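Local coordinates for lipid II:glycine glycyltransferase (Staphylococcus aureus, PDB 6SNR), which probably transfers glycine from glycyl-tRNA to the lysine side chain of lipid II, the first step in building the pentaglycine bridge of staphylococcal peptidoglycan, at residues Ala88-Asp91 against Ser92-Ile96; Lys115-Asp118 against Ala119-Leu123; Glu187-Lys190 against Thr191-Glu194; Asp209-Tyr212 against Phe213-Ile216. All blocks are in the same frame, centred on the assembly; numbering follows the deposited sequence.

Interaction 1 of 4, residues Ala88-Asp91 against Ser92-Ile96; sequences ALLD and SAKEI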
loop_
_atom_site.group_PDB
_atom_site.type_symbol
_atom_site.label_atom_id
_atom_site.label_comp_id
_atom_site.label_asym_id
_atom_site.label_seq_id
_atom_site.Cartn_x
_atom_site.Cartn_y
_atom_site.Cartn_z
ATOM N N ALA A 88 5.231 -26.468 18.142
ATOM C CA ALA A 88 6.678 -26.461 17.982
ATOM C C ALA A 88 7.250 -25.064 17.836
ATOM O O ALA A 88 8.286 -24.728 18.415
ATOM C CB ALA A 88 7.076 -27.312 16.830
ATOM N N LEU A 89 6.555 -24.221 17.061
ATOM C CA LEU A 89 6.931 -22.825 17.015
ATOM C C LEU A 89 6.892 -22.136 18.368
ATOM O O LEU A 89 7.831 -21.369 18.714
ATOM C CB LEU A 89 6.056 -22.058 15.979
ATOM C CG LEU A 89 6.352 -22.387 14.534
ATOM C CD1 LEU A 89 5.236 -21.918 13.627
ATOM C CD2 LEU A 89 7.678 -21.807 14.079
ATOM N N LEU A 90 5.822 -22.361 19.150
ATOM C CA LEU A 90 5.788 -21.780 20.519
ATOM C C LEU A 90 6.953 -22.296 21.401
ATOM O O LEU A 90 7.596 -21.521 22.083
ATOM C CB LEU A 90 4.421 -22.003 21.185
ATOM C CG LEU A 90 4.260 -21.420 22.591
ATOM C CD1 LEU A 90 4.534 -19.930 22.690
ATOM C CD2 LEU A 90 2.844 -21.751 23.129
ATOM N N ASP A 91 7.215 -23.600 21.349
ATOM C CA ASP A 91 8.326 -24.185 22.093
ATOM C C ASP A 91 9.643 -23.460 21.771
ATOM O O ASP A 91 10.371 -23.010 22.677
ATOM C CB ASP A 91 8.463 -25.679 21.793
ATOM C CG ASP A 91 7.417 -26.578 22.514
ATOM O OD1 ASP A 91 6.653 -26.140 23.421
ATOM O OD2 ASP A 91 7.392 -27.778 22.155
ATOM N N SER A 92 9.922 -23.301 20.472
ATOM C CA SER A 92 11.135 -22.599 20.053
ATOM C C SER A 92 11.167 -21.140 20.457
ATOM O O SER A 92 12.209 -20.620 20.863
ATOM C CB SER A 92 11.377 -22.741 18.541
ATOM O OG SER A 92 11.582 -24.114 18.188
ATOM N N ALA A 93 10.037 -20.432 20.304
ATOM C CA ALA A 93 10.000 -19.037 20.703
ATOM C C ALA A 93 10.200 -18.839 22.189
ATOM O O ALA A 93 10.876 -17.937 22.578
ATOM C CB ALA A 93 8.707 -18.299 20.264
ATOM N N LYS A 94 9.643 -19.739 22.995
ATOM C CA LYS A 94 9.800 -19.647 24.446
ATOM C C LYS A 94 11.258 -19.819 24.841
ATOM O O LYS A 94 11.748 -19.113 25.649
ATOM C CB LYS A 94 8.960 -20.714 25.139
ATOM C CG LYS A 94 7.481 -20.392 25.238
ATOM C CD LYS A 94 6.653 -21.593 25.626
ATOM C CE LYS A 94 7.100 -22.102 26.989
ATOM N NZ LYS A 94 6.024 -22.936 27.527
ATOM N N GLU A 95 11.957 -20.751 24.200
ATOM C CA GLU A 95 13.400 -20.916 24.485
ATOM C C GLU A 95 14.207 -19.615 24.260
ATOM O O GLU A 95 15.023 -19.147 25.079
ATOM C CB GLU A 95 13.997 -22.023 23.610
ATOM C CG GLU A 95 13.481 -23.422 23.800
ATOM C CD GLU A 95 14.397 -24.496 23.206
ATOM O OE1 GLU A 95 15.520 -24.174 22.741
ATOM O OE2 GLU A 95 13.976 -25.673 23.221
ATOM N N ILE A 96 14.003 -19.003 23.090
ATOM C CA ILE A 96 14.730 -17.806 22.754
ATOM C C ILE A 96 14.316 -16.647 23.677
ATOM O O ILE A 96 15.128 -15.907 24.202
ATOM C CB ILE A 96 14.483 -17.462 21.276
ATOM C CG1 ILE A 96 15.046 -18.539 20.380
ATOM C CG2 ILE A 96 15.081 -16.114 20.919
ATOM C CD1 ILE A 96 14.731 -18.342 18.912
HETATM O O HOH W 1 10.313 -26.811 18.607
#
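Four backbone bonds tie Ala88-Asp91 to the next turn, Ser92-Ile96. Ser92 N gives its hydrogen to Ala88 O at 3.0 Å, and Ala93 N reaches Leu89 O at 2.9 Å. Lys94 N bonds to Leu90 O, also at 2.9 Å, while the last of the series, Glu95 N to Asp91 O, is longer at 3.2 Å. A water adds a polar link on the Ser92 side: it donates to Ala88 O and is hydrogen-bonded to Ser92 OG at 3.0 Å, so Ala88 O is gripped by both the next turn's amide and the water.

All of this lies within helix 83-99, the crossover helix of a beta-alpha-beta unit that joins strand 68-78 to the parallel strand 102-107. Leu89 and Ala93 turn onto the sheet, where Leu89 packs on Ile43 and Val45 and Ala93 on Leu57.

The apolar contact between side chains belongs to Leu90 and Lys94. With chi1 at -179°, Leu90 holds CG beside its own carbonyl carbon, and the two chains pass at a slant: Leu90 CG meets Lys94 CD at 3.9 Å, while Leu90 CD1 touches Lys94 CG at 3.9 Å. The lysine is bent at chi3 (61°), and its NZ is hydrogen-bonded to Tyr390 OH. On the exposed flank, the aliphatic CG of Glu95 rests 3.3 Å from Asp91 O.

Interaction 2 of 4, residues Lys115-Asp118 against Ala119-Leu123; sequences KGTD and ALQNL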
loop_
_atom_site.group_PDB
_atom_site.type_symbol
_atom_site.label_atom_id
_atom_site.label_comp_id
_atom_site.label_asym_id
_atom_site.label_seq_id
_atom_site.Cartn_x
_atom_site.Cartn_y
_atom_site.Cartn_z
ATOM N N LYS A 115 -12.171 -17.015 9.220
ATOM C CA LYS A 115 -11.405 -18.226 9.034
ATOM C C LYS A 115 -10.566 -18.537 10.237
ATOM O O LYS A 115 -9.580 -19.268 10.086
ATOM C CB LYS A 115 -10.451 -18.050 7.851
ATOM C CG LYS A 115 -11.153 -17.901 6.526
ATOM C CD LYS A 115 -10.414 -16.954 5.605
ATOM C CE LYS A 115 -10.842 -17.230 4.177
ATOM N NZ LYS A 115 -12.331 -17.192 4.021
ATOM N N GLY A 116 -10.908 -17.961 11.398
ATOM C CA GLY A 116 -10.002 -17.967 12.526
ATOM C C GLY A 116 -10.427 -18.822 13.694
ATOM O O GLY A 116 -9.842 -18.692 14.758
ATOM N N THR A 117 -11.436 -19.680 13.499
ATOM C CA THR A 117 -11.983 -20.473 14.608
ATOM C C THR A 117 -10.904 -21.381 15.211
ATOM O O THR A 117 -10.705 -21.356 16.428
ATOM C CB THR A 117 -13.226 -21.304 14.173
ATOM O OG1 THR A 117 -14.270 -20.418 13.763
ATOM C CG2 THR A 117 -13.761 -22.178 15.321
ATOM N N ASP A 118 -10.210 -22.128 14.358
ATOM C CA ASP A 118 -9.076 -22.955 14.776
ATOM C C ASP A 118 -7.997 -22.138 15.465
ATOM O O ASP A 118 -7.480 -22.547 16.516
ATOM C CB ASP A 118 -8.457 -23.707 13.584
ATOM C CG ASP A 118 -9.270 -24.924 13.169
ATOM O OD1 ASP A 118 -10.288 -25.235 13.829
ATOM O OD2 ASP A 118 -8.902 -25.578 12.174
ATOM N N ALA A 119 -7.608 -21.005 14.862
ATOM C CA ALA A 119 -6.565 -20.170 15.476
ATOM C C ALA A 119 -6.922 -19.725 16.884
ATOM O O ALA A 119 -6.136 -19.868 17.819
ATOM C CB ALA A 119 -6.206 -18.950 14.595
ATOM N N LEU A 120 -8.127 -19.189 17.046
ATOM C CA LEU A 120 -8.560 -18.734 18.344
ATOM C C LEU A 120 -8.526 -19.879 19.336
ATOM O O LEU A 120 -8.036 -19.700 20.445
ATOM C CB LEU A 120 -9.987 -18.156 18.255
ATOM C CG LEU A 120 -10.047 -16.816 17.512
ATOM C CD1 LEU A 120 -11.469 -16.498 17.015
ATOM C CD2 LEU A 120 -9.562 -15.710 18.398
ATOM N N GLN A 121 -9.046 -21.039 18.929
ATOM C CA GLN A 121 -9.182 -22.197 19.841
ATOM C C GLN A 121 -7.814 -22.709 20.254
ATOM O O GLN A 121 -7.520 -22.915 21.466
ATOM C CB GLN A 121 -10.000 -23.314 19.175
ATOM C CG GLN A 121 -11.483 -22.957 19.084
ATOM C CD GLN A 121 -12.390 -24.114 18.663
ATOM O OE1 GLN A 121 -11.941 -25.235 18.443
ATOM N NE2 GLN A 121 -13.691 -23.835 18.578
ATOM N N ASN A 122 -6.945 -22.842 19.257
ATOM C CA ASN A 122 -5.653 -23.488 19.437
ATOM C C ASN A 122 -4.694 -22.580 20.182
ATOM O O ASN A 122 -3.888 -23.049 21.005
ATOM C CB ASN A 122 -5.049 -23.927 18.070
ATOM C CG ASN A 122 -5.796 -25.112 17.414
ATOM O OD1 ASN A 122 -6.596 -25.826 18.057
ATOM N ND2 ASN A 122 -5.565 -25.301 16.122
ATOM N N LEU A 123 -4.781 -21.276 19.928
ATOM C CA LEU A 123 -3.988 -20.318 20.698
ATOM C C LEU A 123 -4.436 -20.255 22.169
ATOM O O LEU A 123 -3.614 -20.210 23.079
ATOM C CB LEU A 123 -3.999 -18.914 20.050
ATOM C CG LEU A 123 -3.261 -18.816 18.701
ATOM C CD1 LEU A 123 -3.594 -17.504 18.035
ATOM C CD2 LEU A 123 -1.750 -18.941 18.911
HETATM O O HOH W 2 -8.060 -20.627 12.080
#
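Gly116 and Ala119 meet where the chain enters helix 117-125, with Gly116 in the N-cap position, so this contact is the first turn of a helix and the turn that follows it. The glycine offers its backbone carbonyl to the residues ahead.

Ala119 comes first. Its amide gives its hydrogen to a water at 2.8 Å, and that water donates in turn to Lys115 O, the carbonyl four residues back. Ala119 N and Lys115 O are 5.4 Å apart, and the water standing between them takes the place of a direct i to i-4 bond, bridging the loop to the helix. The methyl of Ala119 is buried against Tyr80 and Ile385.

Leu120 N then closes the first regular bond, to Gly116 O at 2.9 Å. Its side chain folds back beside the same carbonyl, CG lying 3.3 Å from Gly116 O, and continues to Phe133 and Phe388.

Gln121 N bonds to Thr117 O at 3.0 Å. The threonine and glutamine side chains run side by side in the same direction. At chi1 -63° Thr117 keeps OG1 beside its backbone N and CG2 beside its carbonyl carbon, so the methyl is the branch that meets the glutamine, Thr117 CG2 sitting 3.7 Å from Gln121 NE2.

Asn122 N donates to Asp118 O at 2.8 Å. Two polar ends here reach back to the segment before helix 83-99: Asp118 OD2 bonds to Ser81 OG, and Asn122 ND2 to Tyr80 O. The amide carbon of the asparagine stays close to its own turn, Asn122 CG lying 3.2 Å from Asp118 O.

Interaction 3 of 4, residues Glu187-Lys190 against Thr191-Glu194; sequences EGLK and TFAE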
loop_
_atom_site.group_PDB
_atom_site.type_symbol
_atom_site.label_atom_id
_atom_site.label_comp_id
_atom_site.label_asym_id
_atom_site.label_seq_id
_atom_site.Cartn_x
_atom_site.Cartn_y
_atom_site.Cartn_z
ATOM N N GLU A 187 16.673 8.402 -5.473
ATOM C CA GLU A 187 16.778 9.861 -5.590
ATOM C C GLU A 187 15.385 10.522 -5.583
ATOM O O GLU A 187 15.238 11.637 -5.095
ATOM C CB GLU A 187 17.567 10.267 -6.839
ATOM C CG GLU A 187 18.033 11.716 -6.811
ATOM C CD GLU A 187 19.113 11.960 -5.759
ATOM O OE1 GLU A 187 20.183 11.314 -5.847
ATOM O OE2 GLU A 187 18.889 12.792 -4.848
ATOM N N GLY A 188 14.379 9.792 -6.060
ATOM C CA GLY A 188 12.971 10.243 -6.006
ATOM C C GLY A 188 12.425 10.499 -4.612
ATOM O O GLY A 188 11.396 11.210 -4.410
ATOM N N LEU A 189 13.077 9.936 -3.586
ATOM C CA LEU A 189 12.575 10.106 -2.233
ATOM C C LEU A 189 12.654 11.549 -1.730
ATOM O O LEU A 189 11.978 11.891 -0.776
ATOM C CB LEU A 189 13.274 9.156 -1.218
ATOM C CG LEU A 189 12.942 7.673 -1.459
ATOM C CD1 LEU A 189 13.933 6.754 -0.726
ATOM C CD2 LEU A 189 11.500 7.297 -1.121
ATOM N N LYS A 190 13.500 12.385 -2.352
ATOM C CA LYS A 190 13.598 13.786 -1.939
ATOM C C LYS A 190 12.349 14.539 -2.348
ATOM O O LYS A 190 11.768 15.218 -1.518
ATOM C CB LYS A 190 14.842 14.478 -2.490
ATOM C CG LYS A 190 16.124 14.141 -1.735
ATOM C CD LYS A 190 17.338 14.886 -2.283
ATOM C CE LYS A 190 17.134 16.399 -2.276
ATOM N NZ LYS A 190 18.398 17.166 -2.502
ATOM N N THR A 191 11.883 14.284 -3.567
ATOM C CA THR A 191 10.564 14.748 -4.028
ATOM C C THR A 191 9.449 14.202 -3.128
ATOM O O THR A 191 8.563 14.932 -2.653
ATOM C CB THR A 191 10.353 14.364 -5.514
ATOM O OG1 THR A 191 11.342 15.036 -6.330
ATOM C CG2 THR A 191 8.929 14.776 -5.991
ATOM N N PHE A 192 9.479 12.902 -2.854
ATOM C CA PHE A 192 8.458 12.335 -1.980
ATOM C C PHE A 192 8.372 12.969 -0.596
ATOM O O PHE A 192 7.306 13.241 -0.055
ATOM C CB PHE A 192 8.723 10.829 -1.837
ATOM C CG PHE A 192 7.664 10.123 -1.063
ATOM C CD1 PHE A 192 6.400 9.977 -1.597
ATOM C CD2 PHE A 192 7.922 9.635 0.212
ATOM C CE1 PHE A 192 5.413 9.328 -0.909
ATOM C CE2 PHE A 192 6.913 9.010 0.928
ATOM C CZ PHE A 192 5.664 8.843 0.376
ATOM N N ALA A 193 9.528 13.183 0.029
ATOM C CA ALA A 193 9.517 13.756 1.375
ATOM C C ALA A 193 8.937 15.164 1.383
ATOM O O ALA A 193 8.280 15.564 2.356
ATOM C CB ALA A 193 10.932 13.767 1.950
ATOM N N GLU A 194 9.198 15.920 0.316
ATOM C CA GLU A 194 8.642 17.268 0.150
ATOM C C GLU A 194 7.118 17.214 0.061
ATOM O O GLU A 194 6.406 17.990 0.701
ATOM C CB GLU A 194 9.219 17.939 -1.109
ATOM C CG GLU A 194 10.706 18.286 -1.016
ATOM C CD GLU A 194 11.234 19.017 -2.247
ATOM O OE1 GLU A 194 10.660 20.074 -2.592
ATOM O OE2 GLU A 194 12.229 18.550 -2.862
#
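A chi1 of -175° lays the Phe192 ring beside its own carbonyl carbon, whereas Leu189, at -67°, places CG beside its backbone N. The three-residue spacing puts both side chains on one flank of the helix, and these torsions set how the leucine methyl meets the ring. They touch loosely, Leu189 CD2 standing 4.5 Å from Phe192 CD2 at a slant to the ring. The closer fit comes from the backbone, where Phe192 N donates to Gly188 O at 3.0 Å and Ala193 N to Leu189 O at 2.9 Å.

The contact lies in the N-terminal part of helix 189-202, whose inner flank packs against the sheet that contains strands 226-233 and 302-312: Leu189 and Phe192 both rest on Leu228 and Leu308, one from each of those strands. Gly188 N is hydrogen-bonded to Asp185 OD1.

Away from that flank the contact is exposed. Glu194 N bonds to Lys190 O at 3.2 Å, and Glu194 CG lies 3.3 Å from Lys190 O. Although lysine and glutamate stand one turn apart, Lys190 NZ and Glu194 OE2 are 6.3 Å from each other, too far for a salt bridge.

Interaction 4 of 4, residues Asp209-Tyr212 against Phe213-Ile216; sequences DISY and FENI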
loop_
_atom_site.group_PDB
_atom_site.type_symbol
_atom_site.label_atom_id
_atom_site.label_comp_id
_atom_site.label_asym_id
_atom_site.label_seq_id
_atom_site.Cartn_x
_atom_site.Cartn_y
_atom_site.Cartn_z
ATOM N N ASP A 209 10.889 12.413 8.119
ATOM C CA ASP A 209 11.834 13.019 7.176
ATOM C C ASP A 209 12.381 11.980 6.195
ATOM O O ASP A 209 12.086 10.791 6.312
ATOM C CB ASP A 209 12.991 13.688 7.929
ATOM C CG ASP A 209 13.930 12.679 8.560
ATOM O OD1 ASP A 209 13.430 11.782 9.266
ATOM O OD2 ASP A 209 15.154 12.765 8.331
ATOM N N ILE A 210 13.187 12.442 5.240
ATOM C CA ILE A 210 13.687 11.587 4.161
ATOM C C ILE A 210 14.413 10.322 4.648
ATOM O O ILE A 210 14.278 9.256 4.025
ATOM C CB ILE A 210 14.576 12.345 3.151
ATOM C CG1 ILE A 210 14.915 11.459 1.960
ATOM C CG2 ILE A 210 15.855 12.868 3.796
ATOM C CD1 ILE A 210 15.560 12.208 0.822
ATOM N N SER A 211 15.193 10.450 5.726
ATOM C CA SER A 211 15.948 9.319 6.269
ATOM C C SER A 211 15.051 8.156 6.688
ATOM O O SER A 211 15.439 6.983 6.575
ATOM C CB SER A 211 16.782 9.772 7.484
ATOM O OG SER A 211 17.774 10.650 7.026
ATOM N N TYR A 212 13.866 8.502 7.182
ATOM C CA TYR A 212 12.868 7.531 7.605
ATOM C C TYR A 212 12.374 6.696 6.407
ATOM O O TYR A 212 12.255 5.469 6.478
ATOM C CB TYR A 212 11.697 8.221 8.318
ATOM C CG TYR A 212 10.559 7.266 8.634
ATOM C CD1 TYR A 212 9.531 7.031 7.704
ATOM C CD2 TYR A 212 10.511 6.588 9.838
ATOM C CE1 TYR A 212 8.508 6.143 7.983
ATOM C CE2 TYR A 212 9.497 5.701 10.121
ATOM C CZ TYR A 212 8.493 5.486 9.194
ATOM O OH TYR A 212 7.477 4.613 9.501
ATOM N N PHE A 213 12.129 7.360 5.284
ATOM C CA PHE A 213 11.713 6.655 4.083
ATOM C C PHE A 213 12.868 5.902 3.408
ATOM O O PHE A 213 12.693 4.820 2.851
ATOM C CB PHE A 213 10.970 7.634 3.143
ATOM C CG PHE A 213 9.748 8.221 3.767
ATOM C CD1 PHE A 213 8.663 7.412 4.068
ATOM C CD2 PHE A 213 9.668 9.566 4.069
ATOM C CE1 PHE A 213 7.545 7.928 4.683
ATOM C CE2 PHE A 213 8.543 10.088 4.673
ATOM C CZ PHE A 213 7.476 9.274 4.978
ATOM N N GLU A 214 14.071 6.470 3.443
ATOM C CA GLU A 214 15.224 5.812 2.906
ATOM C C GLU A 214 15.492 4.465 3.633
ATOM O O GLU A 214 15.845 3.511 2.996
ATOM C CB GLU A 214 16.439 6.752 2.992
ATOM C CG GLU A 214 16.468 7.758 1.842
ATOM C CD GLU A 214 17.540 8.821 2.001
ATOM O OE1 GLU A 214 18.008 9.058 3.139
ATOM O OE2 GLU A 214 17.870 9.450 0.978
ATOM N N ASN A 215 15.258 4.440 4.925
ATOM C CA ASN A 215 15.492 3.243 5.753
ATOM C C ASN A 215 14.603 2.089 5.301
ATOM O O ASN A 215 15.054 0.974 5.083
ATOM C CB ASN A 215 15.170 3.586 7.183
ATOM C CG ASN A 215 15.384 2.424 8.131
ATOM O OD1 ASN A 215 16.489 1.900 8.217
ATOM N ND2 ASN A 215 14.344 2.054 8.872
ATOM N N ILE A 216 13.349 2.401 5.064
ATOM C CA ILE A 216 12.444 1.373 4.512
ATOM C C ILE A 216 12.789 0.996 3.057
ATOM O O ILE A 216 12.927 -0.188 2.651
ATOM C CB ILE A 216 10.964 1.800 4.715
ATOM C CG1 ILE A 216 10.637 3.162 4.107
ATOM C CG2 ILE A 216 10.606 1.910 6.190
ATOM C CD1 ILE A 216 9.262 3.677 4.482
HETATM O O HOH W 3 11.937 3.771 8.759
#
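Tyr212 and Phe213, though neighbours in sequence, bring their rings together edge-to-face. Their first torsions differ: Tyr212 at chi1 173° holds its ring beside the carbonyl carbon, while Phe213 keeps its own beside the backbone N. The planes stand at 89° with ring centroids of Tyr212 and Phe213 5.2 Å apart, and the tyrosine's edge does the touching, its CD1 coming 3.7 Å from Phe213 CE1 over one face of the phenylalanine and toward the rim. A T-shaped pair results. The Tyr212 hydroxyl goes on to Tyr320 OH, while Phe213 makes further edge-to-face contacts with Phe192 and Tyr320.

Ile210 is extended, and its end meets the carboxylate of Glu214 at a slant, with CD1 3.6 Å from Glu214 OE2; that oxygen also has a long, weak ion pair with Arg186. In Ile216 a chi1 of 56° puts CG1 between the backbone N and the carbonyl carbon, and CD1 reaches Tyr212 CE1 obliquely at 4.3 Å.

A water donates to Tyr212 O at 2.9 Å and accepts from Asn215 ND2, which also donates to Thr32 O; the same water lies above one face of the tyrosine ring, toward the rim. In the backbone, Glu214 N reaches Ile210 O at 2.9 Å, and Asn215 N reaches Ser211 O at 3.0 Å.

Asp209 takes the N-cap position, its OD2 accepting a weak 3.5 Å bond from Ser211 N: the arrangement is an aspartate-capped start to helix 210-220.

How the interactions relate
All four are local contacts along a helix, interaction 1 in its body and the others toward an N-terminal end. Interactions 1 and 2 have centres about 19 Å apart; polar side chains of the second reach back to the lead-in of the first's crossover helix. Interactions 3 and 4 lie near the N-terminal ends of consecutive helices; the centres of the two contacts are about 10 Å apart, and aliphatic packing and one edge-to-face ring pair, Phe192 with Phe213, join them. All are partly buried: Leu89 and Ala93, Leu189 and Phe192, Phe213 and Ile216 face sheets, whereas Asp91 and Glu95, Lys190 and Glu194, Asp209 and Ser211 are exposed.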